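Local coordinates for acidocalcisomal pyrophosphatase (Trypanosoma brucei brucei, PDB 5CUY), which probably hydrolyses inorganic diphosphate to orthophosphate as a member of the magnesium-dependent PPase family, at residues L168-K173 with Y181-F186; E103-L108 with E134-W139; R235-I240 with V257-K262. The protein carries 1 engineered substitution. All coordinates share one frame; numbering follows the deposited sequence.

Interaction 1. Residues L168-K173 with Y181-F186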
loop_
_atom_site.group_PDB
_atom_site.type_symbol
_atom_site.label_atom_id
_atom_site.label_comp_id
_atom_site.label_asym_id
_atom_site.label_seq_id
_atom_site.Cartn_x
_atom_site.Cartn_y
_atom_site.Cartn_z
ATOM N N LEU D 168 -1.435 26.130 -9.907
ATOM C CA LEU D 168 -0.689 25.978 -11.137
ATOM C C LEU D 168 -1.678 25.536 -12.221
ATOM O O LEU D 168 -2.612 24.771 -11.951
ATOM C CB LEU D 168 0.401 24.915 -10.989
ATOM C CG LEU D 168 1.368 24.778 -12.186
ATOM C CD1 LEU D 168 2.172 26.072 -12.394
ATOM C CD2 LEU D 168 2.319 23.617 -11.927
ATOM N N VAL D 169 -1.475 26.051 -13.432
ATOM C CA VAL D 169 -2.305 25.712 -14.571
ATOM C C VAL D 169 -1.316 25.398 -15.668
ATOM O O VAL D 169 -0.371 26.151 -15.889
ATOM C CB VAL D 169 -3.220 26.875 -14.986
ATOM C CG1 VAL D 169 -4.004 26.489 -16.187
ATOM C CG2 VAL D 169 -4.187 27.218 -13.854
ATOM N N VAL D 170 -1.486 24.255 -16.318
ATOM C CA VAL D 170 -0.568 23.874 -17.371
ATOM C C VAL D 170 -1.295 23.762 -18.729
ATOM O O VAL D 170 -2.286 23.036 -18.868
ATOM C CB VAL D 170 0.104 22.570 -17.001
ATOM C CG1 VAL D 170 1.118 22.201 -18.024
ATOM C CG2 VAL D 170 0.805 22.715 -15.674
ATOM N N HIS D 171 -0.808 24.499 -19.724
ATOM C CA HIS D 171 -1.438 24.475 -21.036
ATOM C C HIS D 171 -0.520 23.995 -22.120
ATOM O O HIS D 171 0.608 24.414 -22.198
ATOM C CB HIS D 171 -1.942 25.871 -21.493
ATOM C CG HIS D 171 -3.146 26.377 -20.757
ATOM N ND1 HIS D 171 -4.182 25.555 -20.354
ATOM C CD2 HIS D 171 -3.472 27.629 -20.336
ATOM C CE1 HIS D 171 -5.087 26.280 -19.708
ATOM N NE2 HIS D 171 -4.679 27.539 -19.683
ATOM N N GLU D 172 -1.044 23.127 -22.974
ATOM C CA GLU D 172 -0.324 22.631 -24.133
ATOM C C GLU D 172 -0.681 23.564 -25.285
ATOM O O GLU D 172 -1.802 24.045 -25.390
ATOM C CB GLU D 172 -0.774 21.221 -24.487
ATOM C CG GLU D 172 -0.370 20.207 -23.475
ATOM C CD GLU D 172 -0.365 18.798 -24.041
ATOM O OE1 GLU D 172 -1.327 18.036 -23.780
ATOM O OE2 GLU D 172 0.603 18.454 -24.751
ATOM N N LYS D 173 0.266 23.859 -26.140
ATOM C CA LYS D 173 -0.070 24.710 -27.259
ATOM C C LYS D 173 0.779 24.166 -28.372
ATOM O O LYS D 173 1.868 23.656 -28.130
ATOM C CB LYS D 173 0.265 26.184 -26.965
ATOM C CG LYS D 173 1.724 26.601 -27.210
ATOM C CD LYS D 173 1.841 27.716 -28.253
ATOM C CE LYS D 173 1.371 29.092 -27.719
ATOM N NZ LYS D 173 2.497 29.875 -27.123
ATOM N N TYR D 181 5.089 22.756 -30.832
ATOM C CA TYR D 181 4.762 22.273 -29.497
ATOM C C TYR D 181 5.426 23.006 -28.290
ATOM O O TYR D 181 6.621 23.269 -28.242
ATOM C CB TYR D 181 5.032 20.765 -29.443
ATOM C CG TYR D 181 4.488 20.136 -28.214
ATOM C CD1 TYR D 181 3.122 19.963 -28.034
ATOM C CD2 TYR D 181 5.344 19.787 -27.171
ATOM C CE1 TYR D 181 2.620 19.468 -26.835
ATOM C CE2 TYR D 181 4.859 19.285 -25.955
ATOM C CZ TYR D 181 3.507 19.137 -25.791
ATOM O OH TYR D 181 3.072 18.726 -24.556
ATOM N N ARG D 182 4.615 23.345 -27.318
ATOM C CA ARG D 182 5.114 24.004 -26.144
ATOM C C ARG D 182 4.150 23.714 -25.016
ATOM O O ARG D 182 2.938 23.643 -25.231
ATOM C CB ARG D 182 5.172 25.516 -26.336
ATOM C CG ARG D 182 6.237 26.030 -27.290
ATOM C CD ARG D 182 7.636 25.881 -26.709
ATOM N NE ARG D 182 8.685 26.426 -27.566
ATOM C CZ ARG D 182 8.938 26.052 -28.828
ATOM N NH1 ARG D 182 8.203 25.098 -29.432
ATOM N NH2 ARG D 182 9.950 26.628 -29.480
ATOM N N VAL D 183 4.683 23.528 -23.807
ATOM C CA VAL D 183 3.850 23.354 -22.623
ATOM C C VAL D 183 4.109 24.638 -21.833
ATOM O O VAL D 183 5.244 24.906 -21.467
ATOM C CB VAL D 183 4.303 22.171 -21.812
ATOM C CG1 VAL D 183 3.516 22.112 -20.499
ATOM C CG2 VAL D 183 4.103 20.904 -22.605
ATOM N N LEU D 184 3.072 25.445 -21.611
ATOM C CA LEU D 184 3.198 26.709 -20.867
ATOM C C LEU D 184 2.666 26.625 -19.426
ATOM O O LEU D 184 1.835 25.790 -19.123
ATOM C CB LEU D 184 2.469 27.842 -21.599
ATOM C CG LEU D 184 2.639 28.039 -23.120
ATOM C CD1 LEU D 184 2.347 29.488 -23.477
ATOM C CD2 LEU D 184 4.017 27.715 -23.551
ATOM N N TYR D 185 3.134 27.509 -18.550
ATOM C CA TYR D 185 2.697 27.519 -17.153
ATOM C C TYR D 185 2.103 28.811 -16.654
ATOM O O TYR D 185 2.528 29.906 -17.029
ATOM C CB TYR D 185 3.857 27.184 -16.221
ATOM C CG TYR D 185 4.453 25.826 -16.441
ATOM C CD1 TYR D 185 5.243 25.563 -17.565
ATOM C CD2 TYR D 185 4.171 24.788 -15.573
ATOM C CE1 TYR D 185 5.728 24.290 -17.807
ATOM C CE2 TYR D 185 4.641 23.534 -15.813
ATOM C CZ TYR D 185 5.423 23.295 -16.927
ATOM O OH TYR D 185 5.951 22.055 -17.105
ATOM N N PHE D 186 1.135 28.694 -15.767
ATOM C CA PHE D 186 0.528 29.887 -15.216
ATOM C C PHE D 186 0.190 29.639 -13.774
ATOM O O PHE D 186 0.198 28.491 -13.314
ATOM C CB PHE D 186 -0.770 30.267 -15.957
ATOM C CG PHE D 186 -0.603 30.422 -17.431
ATOM C CD1 PHE D 186 -0.678 29.311 -18.270
ATOM C CD2 PHE D 186 -0.322 31.670 -17.981
ATOM C CE1 PHE D 186 -0.464 29.435 -19.639
ATOM C CE2 PHE D 186 -0.101 31.808 -19.344
ATOM C CZ PHE D 186 -0.170 30.687 -20.178
#
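The Y181 ring receives the carboxylate of E172 at its edge: OE2 lies in the ring plane, 2.5 Å from Y181 OH, while the carboxylate itself stands nearly perpendicular to the ring. Y181 OH donates this hydrogen bond, whose very short length is doubtful in detail. At the edge of the Y185 ring, also in plane, sits L168 CD1, and V170 CG2 packs obliquely at 3.9 Å from Y185 CE2. On the face of the sheet carrying V169, H171 and F186, the H171 and F186 rings meet at a slant (planes 52° apart), with H171 CD2 3.6 Å from F186 CE1. V170 CG1, placed anti to its own N (chi1 -176°), crosses to V183 CG1 at 3.4 Å, a tight fit.

Six backbone hydrogen bonds join the two strands as an antiparallel hairpin, in the hydrogen-bonded pairs V169–F186, H171–L184 and K173–R182. R182 NH1 bonds Y181 O at 2.7 Å, and its NH2 pairs with E244. Y185 OH is held by G308 O. The strand pairing thus rests on backbone bonds, while E172, on the face of V170 and Y185, adds a side-chain hydrogen bond to Y181 at the loop end.

Interaction 2. Residues E103-L108 with E134-W139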
loop_
_atom_site.group_PDB
_atom_site.type_symbol
_atom_site.label_atom_id
_atom_site.label_comp_id
_atom_site.label_asym_id
_atom_site.label_seq_id
_atom_site.Cartn_x
_atom_site.Cartn_y
_atom_site.Cartn_z
ATOM N N GLU D 103 -6.764 28.760 44.586
ATOM C CA GLU D 103 -5.798 28.133 43.716
ATOM C C GLU D 103 -6.293 26.702 43.540
ATOM O O GLU D 103 -6.419 26.206 42.430
ATOM C CB GLU D 103 -4.441 28.171 44.392
ATOM C CG GLU D 103 -3.260 27.767 43.564
ATOM C CD GLU D 103 -1.965 28.242 44.230
ATOM O OE1 GLU D 103 -0.924 27.550 44.072
ATOM O OE2 GLU D 103 -2.007 29.318 44.904
ATOM N N VAL D 104 -6.593 26.065 44.668
ATOM C CA VAL D 104 -7.076 24.697 44.689
ATOM C C VAL D 104 -8.253 24.525 43.748
ATOM O O VAL D 104 -8.279 23.589 42.967
ATOM C CB VAL D 104 -7.483 24.302 46.100
ATOM C CG1 VAL D 104 -8.095 22.933 46.117
ATOM C CG2 VAL D 104 -6.276 24.300 46.955
ATOM N N CYS D 105 -9.213 25.440 43.825
ATOM C CA CYS D 105 -10.375 25.386 42.972
ATOM C C CYS D 105 -9.952 25.510 41.512
ATOM O O CYS D 105 -10.386 24.744 40.651
ATOM C CB CYS D 105 -11.341 26.513 43.310
ATOM S SG CYS D 105 -12.121 26.470 44.954
ATOM N N ARG D 106 -9.103 26.483 41.218
ATOM C CA ARG D 106 -8.670 26.662 39.842
ATOM C C ARG D 106 -7.977 25.359 39.396
ATOM O O ARG D 106 -8.196 24.883 38.285
ATOM C CB ARG D 106 -7.777 27.915 39.726
ATOM C CG ARG D 106 -8.586 29.229 39.867
ATOM C CD ARG D 106 -7.799 30.564 39.584
ATOM N NE ARG D 106 -7.195 31.194 40.784
ATOM C CZ ARG D 106 -5.891 31.146 41.133
ATOM N NH1 ARG D 106 -4.982 30.504 40.376
ATOM N NH2 ARG D 106 -5.494 31.711 42.282
ATOM N N TYR D 107 -7.203 24.743 40.284
ATOM C CA TYR D 107 -6.520 23.483 39.955
ATOM C C TYR D 107 -7.495 22.305 39.735
ATOM O O TYR D 107 -7.210 21.408 38.971
ATOM C CB TYR D 107 -5.543 23.126 41.079
ATOM C CG TYR D 107 -4.604 21.961 40.798
ATOM C CD1 TYR D 107 -3.531 22.096 39.902
ATOM C CD2 TYR D 107 -4.750 20.752 41.471
ATOM C CE1 TYR D 107 -2.640 21.064 39.703
ATOM C CE2 TYR D 107 -3.877 19.733 41.272
ATOM C CZ TYR D 107 -2.821 19.887 40.395
ATOM O OH TYR D 107 -1.919 18.856 40.232
ATOM N N LEU D 108 -8.629 22.307 40.427
ATOM C CA LEU D 108 -9.629 21.257 40.291
ATOM C C LEU D 108 -10.479 21.504 39.034
ATOM O O LEU D 108 -11.444 20.801 38.761
ATOM C CB LEU D 108 -10.499 21.209 41.569
ATOM C CG LEU D 108 -9.817 20.562 42.806
ATOM C CD1 LEU D 108 -10.522 20.880 44.123
ATOM C CD2 LEU D 108 -9.797 19.073 42.601
ATOM N N GLU D 134 -12.230 20.169 55.754
ATOM C CA GLU D 134 -13.634 19.895 56.073
ATOM C C GLU D 134 -14.568 21.014 55.665
ATOM O O GLU D 134 -15.688 20.791 55.148
ATOM C CB GLU D 134 -13.834 19.659 57.576
ATOM C CG GLU D 134 -13.729 18.209 58.054
ATOM C CD GLU D 134 -14.671 17.250 57.328
ATOM O OE1 GLU D 134 -15.797 17.662 56.952
ATOM O OE2 GLU D 134 -14.277 16.080 57.142
ATOM N N LYS D 135 -14.117 22.225 55.942
ATOM C CA LYS D 135 -14.886 23.394 55.615
ATOM C C LYS D 135 -14.942 23.499 54.078
ATOM O O LYS D 135 -15.992 23.826 53.501
ATOM C CB LYS D 135 -14.206 24.614 56.233
ATOM C CG LYS D 135 -15.155 25.709 56.680
ATOM C CD LYS D 135 -15.349 25.704 58.228
ATOM C CE LYS D 135 -15.024 27.098 58.871
ATOM N NZ LYS D 135 -14.367 26.991 60.236
ATOM N N PHE D 136 -13.809 23.232 53.424
ATOM C CA PHE D 136 -13.719 23.297 51.972
ATOM C C PHE D 136 -14.672 22.255 51.401
ATOM O O PHE D 136 -15.570 22.583 50.625
ATOM C CB PHE D 136 -12.279 23.019 51.496
ATOM C CG PHE D 136 -12.129 22.952 49.993
ATOM C CD1 PHE D 136 -12.314 24.080 49.205
ATOM C CD2 PHE D 136 -11.902 21.721 49.350
ATOM C CE1 PHE D 136 -12.288 23.975 47.783
ATOM C CE2 PHE D 136 -11.874 21.600 47.936
ATOM C CZ PHE D 136 -12.067 22.714 47.161
ATOM N N TRP D 137 -14.474 21.000 51.798
ATOM C CA TRP D 137 -15.316 19.917 51.324
ATOM C C TRP D 137 -16.786 20.283 51.403
ATOM O O TRP D 137 -17.526 20.143 50.427
ATOM C CB TRP D 137 -15.102 18.672 52.149
ATOM C CG TRP D 137 -15.910 17.495 51.679
ATOM C CD1 TRP D 137 -16.730 16.707 52.444
ATOM C CD2 TRP D 137 -15.854 16.870 50.391
ATOM N NE1 TRP D 137 -17.161 15.636 51.722
ATOM C CE2 TRP D 137 -16.637 15.711 50.459
ATOM C CE3 TRP D 137 -15.208 17.174 49.193
ATOM C CZ2 TRP D 137 -16.785 14.858 49.380
ATOM C CZ3 TRP D 137 -15.352 16.329 48.134
ATOM C CH2 TRP D 137 -16.129 15.187 48.228
ATOM N N ALA D 138 -17.212 20.760 52.563
ATOM C CA ALA D 138 -18.609 21.120 52.744
ATOM C C ALA D 138 -19.077 22.211 51.795
ATOM O O ALA D 138 -20.226 22.220 51.382
ATOM C CB ALA D 138 -18.851 21.548 54.186
ATOM N N TRP D 139 -18.192 23.136 51.462
ATOM C CA TRP D 139 -18.556 24.225 50.582
ATOM C C TRP D 139 -18.631 23.638 49.179
ATOM O O TRP D 139 -19.594 23.812 48.427
ATOM C CB TRP D 139 -17.483 25.340 50.656
ATOM C CG TRP D 139 -17.692 26.487 49.659
ATOM C CD1 TRP D 139 -18.566 27.537 49.785
ATOM C CD2 TRP D 139 -17.162 26.575 48.322
ATOM N NE1 TRP D 139 -18.631 28.259 48.605
ATOM C CE2 TRP D 139 -17.783 27.689 47.693
ATOM C CE3 TRP D 139 -16.236 25.820 47.593
ATOM C CZ2 TRP D 139 -17.503 28.055 46.370
ATOM C CZ3 TRP D 139 -15.960 26.191 46.277
ATOM C CH2 TRP D 139 -16.592 27.295 45.681
#
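F136 and C105 meet edge-on: the sulfur lies in the plane of the phenyl ring, SG 3.8 Å from F136 CE1, a Cys sulfur-aromatic contact at the ring's rim. F136 has the largest share of the contact and meets V104, C105 and L108. Its CG stands anti to the backbone N (chi1 175°), which sends the ring out from helix 133-142 toward helix 98-107, the short axes being 12.9 Å apart at closest approach and 48° from parallel. The far end of the ring, CZ, then touches L108 CD1 at 3.9 Å and V104 CG1 at 4.1 Å. L108, just past the end of helix 98-107, comes from the opposite direction and also lies near the ring plane, whereas V104 approaches obliquely.

C105 SG sits beside its own backbone N, anti to the carbonyl carbon, a rotamer that lets SG touch both rings. Its second partner is W139, whose CZ3 is 4.1 Å away; here the sulfur stands obliquely to the indole. W139 has the same extended first torsion as F136 (chi1 174°), and one helical turn further on it reaches in the same general direction. Every side chain that touches is buried, and the contact is wholly apolar apart from the sulfur.

Neighbouring helices complete the packing. F85 meets the F136 ring, L108 packs on M81 and L84 of helix 74-86, and W139 rests on M120 and I124 of helix 114-124, its NE1 bonded to E123. The four helices 74-86, 98-107, 114-124 and 133-142 together resemble a pair of EF-hands, and G256 of a second subunit packs on L108.

Interaction 3. Residues R235-I240 with V257-K262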
loop_
_atom_site.group_PDB
_atom_site.type_symbol
_atom_site.label_atom_id
_atom_site.label_comp_id
_atom_site.label_asym_id
_atom_site.label_seq_id
_atom_site.Cartn_x
_atom_site.Cartn_y
_atom_site.Cartn_z
ATOM N N ARG D 235 10.738 7.811 -25.184
ATOM C CA ARG D 235 12.090 8.106 -25.595
ATOM C C ARG D 235 12.210 9.379 -26.423
ATOM O O ARG D 235 13.271 9.699 -26.943
ATOM C CB ARG D 235 12.673 6.924 -26.360
ATOM C CG ARG D 235 12.132 6.793 -27.768
ATOM C CD ARG D 235 12.772 5.644 -28.466
ATOM N NE ARG D 235 12.454 4.384 -27.807
ATOM C CZ ARG D 235 13.179 3.281 -27.933
ATOM N NH1 ARG D 235 14.275 3.315 -28.701
ATOM N NH2 ARG D 235 12.800 2.163 -27.306
ATOM N N ALA D 236 11.109 10.104 -26.550
ATOM C CA ALA D 236 11.092 11.377 -27.275
ATOM C C ALA D 236 11.625 12.475 -26.358
ATOM O O ALA D 236 11.132 12.688 -25.242
ATOM C CB ALA D 236 9.674 11.704 -27.731
ATOM N N LYS D 237 12.626 13.184 -26.845
ATOM C CA LYS D 237 13.271 14.213 -26.062
ATOM C C LYS D 237 12.521 15.532 -25.920
ATOM O O LYS D 237 12.151 16.148 -26.925
ATOM C CB LYS D 237 14.659 14.499 -26.637
ATOM C CG LYS D 237 15.681 13.343 -26.612
ATOM C CD LYS D 237 17.050 13.928 -26.963
ATOM C CE LYS D 237 18.257 13.001 -26.734
ATOM N NZ LYS D 237 19.538 13.752 -27.116
ATOM N N PHE D 238 12.297 15.960 -24.674
ATOM C CA PHE D 238 11.660 17.253 -24.372
ATOM C C PHE D 238 12.543 17.920 -23.322
ATOM O O PHE D 238 13.285 17.236 -22.646
ATOM C CB PHE D 238 10.273 17.077 -23.772
ATOM C CG PHE D 238 9.295 16.461 -24.688
ATOM C CD1 PHE D 238 9.203 15.075 -24.797
ATOM C CD2 PHE D 238 8.426 17.253 -25.431
ATOM C CE1 PHE D 238 8.245 14.499 -25.640
ATOM C CE2 PHE D 238 7.463 16.683 -26.274
ATOM C CZ PHE D 238 7.372 15.317 -26.377
ATOM N N GLU D 239 12.435 19.241 -23.174
ATOM C CA GLU D 239 13.241 20.002 -22.199
ATOM C C GLU D 239 12.704 21.411 -21.822
ATOM O O GLU D 239 11.931 22.026 -22.552
ATOM C CB GLU D 239 14.645 20.193 -22.748
ATOM C CG GLU D 239 14.664 21.322 -23.771
ATOM C CD GLU D 239 15.943 21.398 -24.579
ATOM O OE1 GLU D 239 16.515 22.525 -24.642
ATOM O OE2 GLU D 239 16.351 20.345 -25.152
ATOM N N ILE D 240 13.137 21.911 -20.672
ATOM C CA ILE D 240 12.755 23.246 -20.243
ATOM C C ILE D 240 13.532 24.167 -21.169
ATOM O O ILE D 240 14.721 23.982 -21.357
ATOM C CB ILE D 240 13.177 23.553 -18.791
ATOM C CG1 ILE D 240 12.286 22.806 -17.799
ATOM C CG2 ILE D 240 13.085 25.005 -18.541
ATOM C CD1 ILE D 240 12.769 22.918 -16.362
ATOM N N VAL D 257 13.188 17.676 -37.592
ATOM C CA VAL D 257 12.994 16.284 -37.186
ATOM C C VAL D 257 13.075 16.156 -35.657
ATOM O O VAL D 257 13.933 16.753 -35.017
ATOM C CB VAL D 257 14.049 15.373 -37.826
ATOM C CG1 VAL D 257 13.783 13.934 -37.475
ATOM C CG2 VAL D 257 14.011 15.547 -39.329
ATOM N N PRO D 258 12.165 15.388 -35.050
ATOM C CA PRO D 258 12.203 15.234 -33.596
ATOM C C PRO D 258 13.334 14.294 -33.189
ATOM O O PRO D 258 13.604 13.328 -33.871
ATOM C CB PRO D 258 10.838 14.621 -33.259
ATOM C CG PRO D 258 10.077 14.586 -34.546
ATOM C CD PRO D 258 11.106 14.559 -35.635
ATOM N N ARG D 259 13.975 14.570 -32.065
ATOM C CA ARG D 259 15.064 13.744 -31.563
ATOM C C ARG D 259 14.601 12.743 -30.499
ATOM O O ARG D 259 13.579 12.941 -29.841
ATOM C CB ARG D 259 16.119 14.628 -30.960
ATOM C CG ARG D 259 16.760 15.580 -31.924
ATOM C CD ARG D 259 18.229 15.526 -31.680
ATOM N NE ARG D 259 18.834 16.839 -31.558
ATOM C CZ ARG D 259 19.874 17.096 -30.767
ATOM N NH1 ARG D 259 20.402 16.118 -30.018
ATOM N NH2 ARG D 259 20.407 18.320 -30.749
ATOM N N PHE D 260 15.367 11.674 -30.319
ATOM C CA PHE D 260 15.012 10.626 -29.372
ATOM C C PHE D 260 16.251 9.991 -28.800
ATOM O O PHE D 260 17.327 10.119 -29.381
ATOM C CB PHE D 260 14.254 9.512 -30.083
ATOM C CG PHE D 260 13.058 9.973 -30.825
ATOM C CD1 PHE D 260 13.183 10.549 -32.080
ATOM C CD2 PHE D 260 11.799 9.820 -30.275
ATOM C CE1 PHE D 260 12.067 10.956 -32.779
ATOM C CE2 PHE D 260 10.679 10.221 -30.958
ATOM C CZ PHE D 260 10.800 10.786 -32.214
ATOM N N TYR D 261 16.113 9.316 -27.661
ATOM C CA TYR D 261 17.239 8.569 -27.112
ATOM C C TYR D 261 17.310 7.285 -28.000
ATOM O O TYR D 261 16.320 6.572 -28.127
ATOM C CB TYR D 261 16.946 8.209 -25.659
ATOM C CG TYR D 261 17.160 9.344 -24.734
ATOM C CD1 TYR D 261 18.419 9.903 -24.581
ATOM C CD2 TYR D 261 16.124 9.871 -24.001
ATOM C CE1 TYR D 261 18.644 10.973 -23.706
ATOM C CE2 TYR D 261 16.341 10.940 -23.127
ATOM C CZ TYR D 261 17.607 11.479 -22.995
ATOM O OH TYR D 261 17.830 12.544 -22.167
ATOM N N LYS D 262 18.435 6.968 -28.632
ATOM C CA LYS D 262 18.395 5.770 -29.474
ATOM C C LYS D 262 18.576 4.442 -28.745
ATOM O O LYS D 262 18.091 3.395 -29.182
ATOM C CB LYS D 262 19.376 5.907 -30.646
ATOM C CG LYS D 262 18.906 6.887 -31.734
ATOM C CD LYS D 262 17.437 6.662 -32.127
ATOM C CE LYS D 262 16.964 7.576 -33.292
ATOM N NZ LYS D 262 17.322 7.127 -34.709
#
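Y261 N donates a backbone hydrogen bond to R235 O at 3.0 Å in the carbonyl plane, and K237 N donates to R259 O at 3.2 Å, nearly straight at the hydrogen (171°) though tilted from that carbonyl's plane. The pair flanks A236 and F260, whose backbones form a single bridge. R235 O also takes a CA-H contact from F260, so this carbonyl is used twice.

Apolar contact centres on F260. Its CE2 lies 3.7 Å from A236 CB, and R235 CG, held between its N and carbonyl carbon (chi1 75°), passes 3.9 Å from F260 CD2, the two side chains crossing at about a right angle. A66 of a second subunit also packs on F260.

The aromatic contact is a CH-pi interaction. K237 runs out extended beyond CG and lays CE over one face of the Y261 ring, 4.0 Å from its centroid and offset toward the rim. W364 meets the same ring edge-to-face.

Charged groups form the last class. K237 NZ and R259 NH1 stand 3.8 Å apart, with D252 offering R259 a long, weak ion pair. R235 turns its guanidinium toward D265, a salt bridge through NE, and bonds through NH2 to the backbone O of H263 of a third subunit; K262 NZ bonds to the backbone O of D68 of the second subunit.

Y261 lies about 8 Å, side chain to side chain, from D296 and D328, which together with D291 bind magnesium. The paired ends of K237 and R259 probably belong to the anion-binding rim of a PPase-family active site, where phosphate groups of the substrate are held beside metal-bound carboxylates.

Overall arrangement
From the N terminus, interaction 2 comes first, joining helices 98-107 and 133-142 within the helical part and closing a loop of 25 residues that contains helix 114-124. Interaction 1 follows, closing the hairpin of strands 166-173 and 182-189 over the loop 174-181, and interaction 3 brings residues 235-240 back against 257-262 across a loop that contains strand 249-254. The three lie in series; none nests in or crosses another. Interactions 1 and 3 reach one antiparallel sheet, their centres about 18 Å apart, and touch through Y181 and F238. Interaction 2 stands on the opposite side of the chain's centre, about 69 Å and 80 Å from their centres, yet all three contact a second subunit.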